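Local coordinates for uncharacterized protein (Bacteroides uniformis, PDB 4JPQ), which is of unknown function but probably binds carbohydrate through a domain of the carbohydrate-binding family 9 type, at residues N30-Q35 against S52-H57; G82-D87 against E106-G111. One frame throughout, in Å; residues are numbered along the deposited sequence.

Contact 1 (N30-Q35 against S52-H57)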
loop_
_atom_site.group_PDB
_atom_site.type_symbol
_atom_site.label_atom_id
_atom_site.label_comp_id
_atom_site.label_asym_id
_atom_site.label_seq_id
_atom_site.Cartn_x
_atom_site.Cartn_y
_atom_site.Cartn_z
ATOM N N ASN A 30 -18.097 2.242 9.751
ATOM C CA ASN A 30 -17.413 3.041 10.790
ATOM C C ASN A 30 -17.069 4.492 10.380
ATOM O O ASN A 30 -16.453 5.220 11.160
ATOM C CB ASN A 30 -16.180 2.294 11.331
ATOM C CG ASN A 30 -16.548 1.014 12.061
ATOM O OD1 ASN A 30 -16.665 0.992 13.303
ATOM N ND2 ASN A 30 -16.822 -0.042 11.301
ATOM N N GLY A 31 -17.522 4.919 9.201
ATOM C CA GLY A 31 -17.302 6.278 8.708
ATOM C C GLY A 31 -15.842 6.644 8.517
ATOM O O GLY A 31 -15.453 7.753 8.843
ATOM N N ILE A 32 -15.047 5.721 7.974
ATOM C CA ILE A 32 -13.607 5.936 7.766
ATOM C C ILE A 32 -13.434 6.703 6.461
ATOM O O ILE A 32 -13.711 6.163 5.412
ATOM C CB ILE A 32 -12.820 4.595 7.750
ATOM C CG1 ILE A 32 -13.123 3.755 9.006
ATOM C CG2 ILE A 32 -11.321 4.852 7.635
ATOM C CD1 ILE A 32 -12.900 4.459 10.340
ATOM N N GLU A 33 -12.956 7.945 6.540
ATOM C CA GLU A 33 -12.864 8.843 5.372
ATOM C C GLU A 33 -11.692 8.533 4.441
ATOM O O GLU A 33 -10.656 8.033 4.881
ATOM C CB GLU A 33 -12.694 10.312 5.822
ATOM C CG GLU A 33 -13.509 11.311 5.015
ATOM C CD GLU A 33 -14.982 11.321 5.402
ATOM O OE1 GLU A 33 -15.390 10.575 6.316
ATOM O OE2 GLU A 33 -15.744 12.094 4.790
ATOM N N PHE A 34 -11.854 8.894 3.166
ATOM C CA PHE A 34 -10.790 8.741 2.156
ATOM C C PHE A 34 -9.820 9.921 2.190
ATOM O O PHE A 34 -10.204 11.043 2.500
ATOM C CB PHE A 34 -11.349 8.569 0.736
ATOM C CG PHE A 34 -12.012 7.247 0.512
ATOM C CD1 PHE A 34 -11.242 6.102 0.302
ATOM C CD2 PHE A 34 -13.398 7.131 0.526
ATOM C CE1 PHE A 34 -11.846 4.861 0.109
ATOM C CE2 PHE A 34 -14.009 5.892 0.335
ATOM C CZ PHE A 34 -13.233 4.753 0.133
ATOM N N GLN A 35 -8.568 9.631 1.859
ATOM C CA GLN A 35 -7.463 10.582 1.809
ATOM C C GLN A 35 -6.961 10.592 0.367
ATOM O O GLN A 35 -6.802 9.513 -0.218
ATOM C CB GLN A 35 -6.305 10.093 2.701
ATOM C CG GLN A 35 -6.687 9.659 4.114
ATOM C CD GLN A 35 -7.336 10.769 4.898
ATOM O OE1 GLN A 35 -8.432 10.612 5.433
ATOM N NE2 GLN A 35 -6.680 11.918 4.938
ATOM N N SER A 52 -7.362 7.573 -4.379
ATOM C CA SER A 52 -7.599 7.856 -2.972
ATOM C C SER A 52 -7.449 6.556 -2.174
ATOM O O SER A 52 -7.502 5.451 -2.739
ATOM C CB SER A 52 -8.969 8.502 -2.751
ATOM O OG SER A 52 -10.019 7.605 -3.035
ATOM N N PHE A 53 -7.228 6.701 -0.873
ATOM C CA PHE A 53 -7.088 5.561 0.018
ATOM C C PHE A 53 -7.637 5.860 1.413
ATOM O O PHE A 53 -7.966 6.994 1.712
ATOM C CB PHE A 53 -5.617 5.153 0.120
ATOM C CG PHE A 53 -4.782 6.083 0.963
ATOM C CD1 PHE A 53 -4.362 7.303 0.462
ATOM C CD2 PHE A 53 -4.421 5.730 2.267
ATOM C CE1 PHE A 53 -3.595 8.167 1.239
ATOM C CE2 PHE A 53 -3.655 6.582 3.048
ATOM C CZ PHE A 53 -3.240 7.805 2.534
ATOM N N ARG A 54 -7.733 4.827 2.246
ATOM C CA ARG A 54 -8.125 4.993 3.642
ATOM C C ARG A 54 -7.608 3.837 4.463
ATOM O O ARG A 54 -7.385 2.745 3.949
ATOM C CB ARG A 54 -9.619 5.162 3.833
ATOM C CG ARG A 54 -10.449 4.013 3.321
ATOM C CD ARG A 54 -11.908 4.257 3.601
ATOM N NE ARG A 54 -12.727 3.201 3.023
ATOM C CZ ARG A 54 -14.063 3.155 3.070
ATOM N NH1 ARG A 54 -14.784 4.077 3.717
ATOM N NH2 ARG A 54 -14.699 2.140 2.493
ATOM N N ILE A 55 -7.438 4.111 5.747
ATOM C CA ILE A 55 -6.802 3.194 6.646
ATOM C C ILE A 55 -7.446 3.181 8.038
ATOM O O ILE A 55 -7.902 4.208 8.538
ATOM C CB ILE A 55 -5.281 3.524 6.694
ATOM C CG1 ILE A 55 -4.506 2.437 7.468
ATOM C CG2 ILE A 55 -5.020 4.942 7.237
ATOM C CD1 ILE A 55 -3.013 2.607 7.430
ATOM N N ALA A 56 -7.450 2.001 8.647
ATOM C CA ALA A 56 -7.970 1.787 10.006
ATOM C C ALA A 56 -7.300 0.558 10.601
ATOM O O ALA A 56 -6.460 -0.051 9.931
ATOM C CB ALA A 56 -9.461 1.596 9.960
ATOM N N HIS A 57 -7.645 0.201 11.838
ATOM C CA HIS A 57 -7.064 -0.991 12.458
ATOM C C HIS A 57 -7.982 -1.697 13.425
ATOM O O HIS A 57 -8.865 -1.085 14.014
ATOM C CB HIS A 57 -5.729 -0.661 13.151
ATOM C CG HIS A 57 -5.862 0.120 14.425
ATOM N ND1 HIS A 57 -5.631 -0.436 15.665
ATOM C CD2 HIS A 57 -6.187 1.416 14.649
ATOM C CE1 HIS A 57 -5.797 0.486 16.596
ATOM N NE2 HIS A 57 -6.141 1.617 16.006
#

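Contact 2 (G82-D87 against E106-G111). With SO4 (sulfate ion), chain D.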
loop_
_atom_site.group_PDB
_atom_site.type_symbol
_atom_site.label_atom_id
_atom_site.label_comp_id
_atom_site.label_asym_id
_atom_site.label_seq_id
_atom_site.Cartn_x
_atom_site.Cartn_y
_atom_site.Cartn_z
ATOM N N GLY A 82 6.498 -10.980 -7.379
ATOM C CA GLY A 82 6.816 -10.758 -8.766
ATOM C C GLY A 82 7.121 -9.284 -8.986
ATOM O O GLY A 82 7.202 -8.497 -8.043
ATOM N N ARG A 83 7.187 -8.906 -10.258
ATOM C CA ARG A 83 7.570 -7.566 -10.719
ATOM C C ARG A 83 6.317 -6.690 -10.807
ATOM O O ARG A 83 5.980 -6.148 -11.855
ATOM C CB ARG A 83 8.349 -7.722 -12.054
ATOM C CG ARG A 83 9.567 -8.667 -11.920
ATOM C CD ARG A 83 10.236 -9.061 -13.230
ATOM N NE ARG A 83 10.627 -7.881 -13.984
ATOM C CZ ARG A 83 11.677 -7.098 -13.723
ATOM N NH1 ARG A 83 12.478 -7.326 -12.691
ATOM N NH2 ARG A 83 11.920 -6.049 -14.508
ATOM N N VAL A 84 5.652 -6.549 -9.661
ATOM C CA VAL A 84 4.337 -5.888 -9.555
ATOM C C VAL A 84 4.331 -4.386 -9.843
ATOM O O VAL A 84 3.341 -3.858 -10.335
ATOM C CB VAL A 84 3.636 -6.168 -8.192
ATOM C CG1 VAL A 84 3.393 -7.657 -8.005
ATOM C CG2 VAL A 84 4.414 -5.608 -7.000
ATOM N N TRP A 85 5.412 -3.705 -9.480
ATOM C CA TRP A 85 5.590 -2.261 -9.742
ATOM C C TRP A 85 5.461 -1.901 -11.241
ATOM O O TRP A 85 5.203 -0.734 -11.580
ATOM C CB TRP A 85 6.930 -1.748 -9.169
ATOM C CG TRP A 85 8.108 -2.412 -9.790
ATOM C CD1 TRP A 85 8.742 -2.034 -10.921
ATOM C CD2 TRP A 85 8.748 -3.609 -9.349
ATOM N NE1 TRP A 85 9.746 -2.921 -11.233
ATOM C CE2 TRP A 85 9.782 -3.894 -10.273
ATOM C CE3 TRP A 85 8.547 -4.480 -8.265
ATOM C CZ2 TRP A 85 10.628 -5.010 -10.142
ATOM C CZ3 TRP A 85 9.387 -5.590 -8.126
ATOM C CH2 TRP A 85 10.418 -5.844 -9.062
ATOM N N GLU A 86 5.681 -2.888 -12.116
ATOM C CA GLU A 86 5.524 -2.708 -13.576
ATOM C C GLU A 86 4.075 -2.706 -14.022
ATOM O O GLU A 86 3.734 -2.065 -15.025
ATOM C CB GLU A 86 6.260 -3.798 -14.329
ATOM C CG GLU A 86 7.754 -3.811 -14.065
ATOM C CD GLU A 86 8.467 -4.888 -14.821
ATOM O OE1 GLU A 86 7.822 -5.874 -15.253
ATOM O OE2 GLU A 86 9.683 -4.738 -14.974
ATOM N N ASP A 87 3.254 -3.463 -13.296
ATOM C CA ASP A 87 1.811 -3.558 -13.501
ATOM C C ASP A 87 1.166 -2.341 -12.808
ATOM O O ASP A 87 1.864 -1.574 -12.140
ATOM C CB ASP A 87 1.286 -4.864 -12.863
ATOM C CG ASP A 87 1.868 -6.109 -13.500
ATOM O OD1 ASP A 87 1.994 -6.147 -14.741
ATOM O OD2 ASP A 87 2.151 -7.092 -12.778
ATOM N N GLU A 106 3.674 -4.003 -1.856
ATOM C CA GLU A 106 3.321 -3.566 -3.205
ATOM C C GLU A 106 2.380 -4.617 -3.762
ATOM O O GLU A 106 2.704 -5.803 -3.743
ATOM C CB GLU A 106 4.586 -3.423 -4.053
ATOM C CG GLU A 106 5.631 -2.497 -3.428
ATOM C CD GLU A 106 6.862 -2.250 -4.287
ATOM O OE1 GLU A 106 6.834 -2.504 -5.499
ATOM O OE2 GLU A 106 7.879 -1.774 -3.739
ATOM N N CYS A 107 1.219 -4.185 -4.249
ATOM C CA CYS A 107 0.186 -5.104 -4.743
ATOM C C CYS A 107 -0.373 -4.640 -6.088
ATOM O O CYS A 107 -0.797 -3.477 -6.208
ATOM C CB CYS A 107 -0.917 -5.169 -3.698
ATOM S SG CYS A 107 -1.965 -6.619 -3.833
ATOM N N ASN A 108 -0.322 -5.495 -7.116
ATOM C CA ASN A 108 -0.882 -5.103 -8.429
ATOM C C ASN A 108 -2.390 -5.235 -8.402
ATOM O O ASN A 108 -2.946 -5.886 -7.500
ATOM C CB ASN A 108 -0.242 -5.813 -9.645
ATOM C CG ASN A 108 -0.570 -7.303 -9.764
ATOM O OD1 ASN A 108 -1.421 -7.852 -9.071
ATOM N ND2 ASN A 108 0.112 -7.963 -10.699
ATOM N N CYS A 109 -3.037 -4.651 -9.410
ATOM C CA CYS A 109 -4.509 -4.651 -9.520
ATOM C C CYS A 109 -5.193 -6.026 -9.576
ATOM O O CYS A 109 -6.390 -6.112 -9.319
ATOM C CB CYS A 109 -4.961 -3.796 -10.704
ATOM S SG CYS A 109 -4.422 -4.412 -12.307
ATOM N N ALA A 110 -4.448 -7.080 -9.912
ATOM C CA ALA A 110 -4.969 -8.463 -9.899
ATOM C C ALA A 110 -4.814 -9.178 -8.551
ATOM O O ALA A 110 -5.244 -10.325 -8.427
ATOM C CB ALA A 110 -4.324 -9.286 -11.007
ATOM N N GLY A 111 -4.206 -8.520 -7.560
ATOM C CA GLY A 111 -4.005 -9.099 -6.232
ATOM C C GLY A 111 -2.663 -9.740 -5.936
ATOM O O GLY A 111 -2.460 -10.208 -4.814
HETATM S S SO4 D . 6.651 -12.243 -12.416
HETATM O O1 SO4 D . 8.100 -12.564 -12.423
HETATM O O2 SO4 D . 6.014 -12.636 -13.706
HETATM O O3 SO4 D . 5.962 -12.937 -11.279
HETATM O O4 SO4 D . 6.544 -10.771 -12.295
#

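Contact 1 (N30-Q35 against S52-H57)
S52, in strand 50-57, meets F34 and Q35: its OG lies 3.9 Å from F34 CD1, approaching the ring obliquely, while its CA-H faces the carbonyl O of Q35. At F53 the backbones pair as an antiparallel hydrogen-bonded couple, Q35 N giving to F53 O (2.7 Å) and F53 N to Q35 O (2.9 Å). On the same sheet face, Q35 CB sits over the F53 ring, 4.0 Å from its centroid and shifted toward the rim, a CH-pi contact; F183 stacks on this ring and W198 meets it edge-to-face. R54, next along, adds the side-chain bond. With CG set between the backbone N and the carbonyl carbon (chi1 59°) and the chain extended to NE, its CD lies over one face of F34, 3.8 Å from the ring centroid. Beyond CD the guanidinium, its plane 23° from the ring's, has F34 CZ over one face, toward its rim. In its own plane it sends NH1 to I32 O, a 2.9 Å bond with a nearly straight 167° angle at the hydrogen; NH1 also forms a salt bridge with D28, and NE donates to H65. The I55 carbonyl O then touches I32 CG2 at 3.6 Å. Last comes A56, whose CB is 4.4 Å from I32 CG1, with L27 touching both side chains. Helix 23-29 ends in a Schellman motif with G31 as its C-prime residue, and the chain then runs into the short strand 35-36, which pairs antiparallel with 50-57 within the beta-sandwich expected of the carbohydrate-binding family 9 fold.

Contact 2 (G82-D87 against E106-G111)
The W85 ring and the E106 carboxylate stand with their planes 79° apart, E106 OE1 coming obliquely to within 3.8 Å of W85 CE3. One face of the indole is covered by R83 CA, 3.7 Å above its plane and shifted toward the rim; the R83 guanidinium in turn has W85 CZ2 over one of its faces. The D87 carboxylate and N108 amide lie side by side and point the same way, their planes turned by 50°. This is a 3-10 turn, 84-86, laid against the end of strand 102-108 in the beta-sandwich expected of family 9 modules, where N108 opens a type I turn to G111. V84 packs on the strand, its CG2 3.7 Å from E106 CB. N108 CG, held between its backbone N and carbonyl carbon, leads the amide alongside D87, and ND2 donates in its own plane to D87 OD2 at 3.0 Å, meeting it from above the carboxylate, 42° out of plane. D87 OD1 is also salt-bridged to R74, and OD2 accepts from the backbone N of A77. An alanine at D87 would probably leave N108 ND2 without this acceptor and R74 without its charged mate. E106 OE2 takes a bond from N104, while a bound 3-cyclohexyl-1-propylsulfonic acid, probably from the crystallisation liquor, lies about 5 Å from the E106 side chain, possibly marking a pocket. N108 OD1 accepts from R112 N and, weakly, from A110 N. Ahead of the 3-10 turn, R83 N points almost straight at O4 of a sulfate of probably similar origin, 2.8 Å away.

The contacts lie on opposite sides of the chain's centre, their own centres 22 Å apart and nearest atoms about 12 Å apart, and they follow one another along the sequence. Each sets a largely non-strand segment against a strand, but they use different strands: 50-57 in contact 1, 102-108 in contact 2. Contact 1 is partly buried and, with 476 Å² buried between its segments, the larger; backbone pairing, an arginine-to-carbonyl bond and CH-pi contacts hold it. Contact 2, at 269 Å², is smaller but more buried. There no backbone pairing joins the two segments: a single side-chain bond between an amide and a carboxylate links them, beside valine packing.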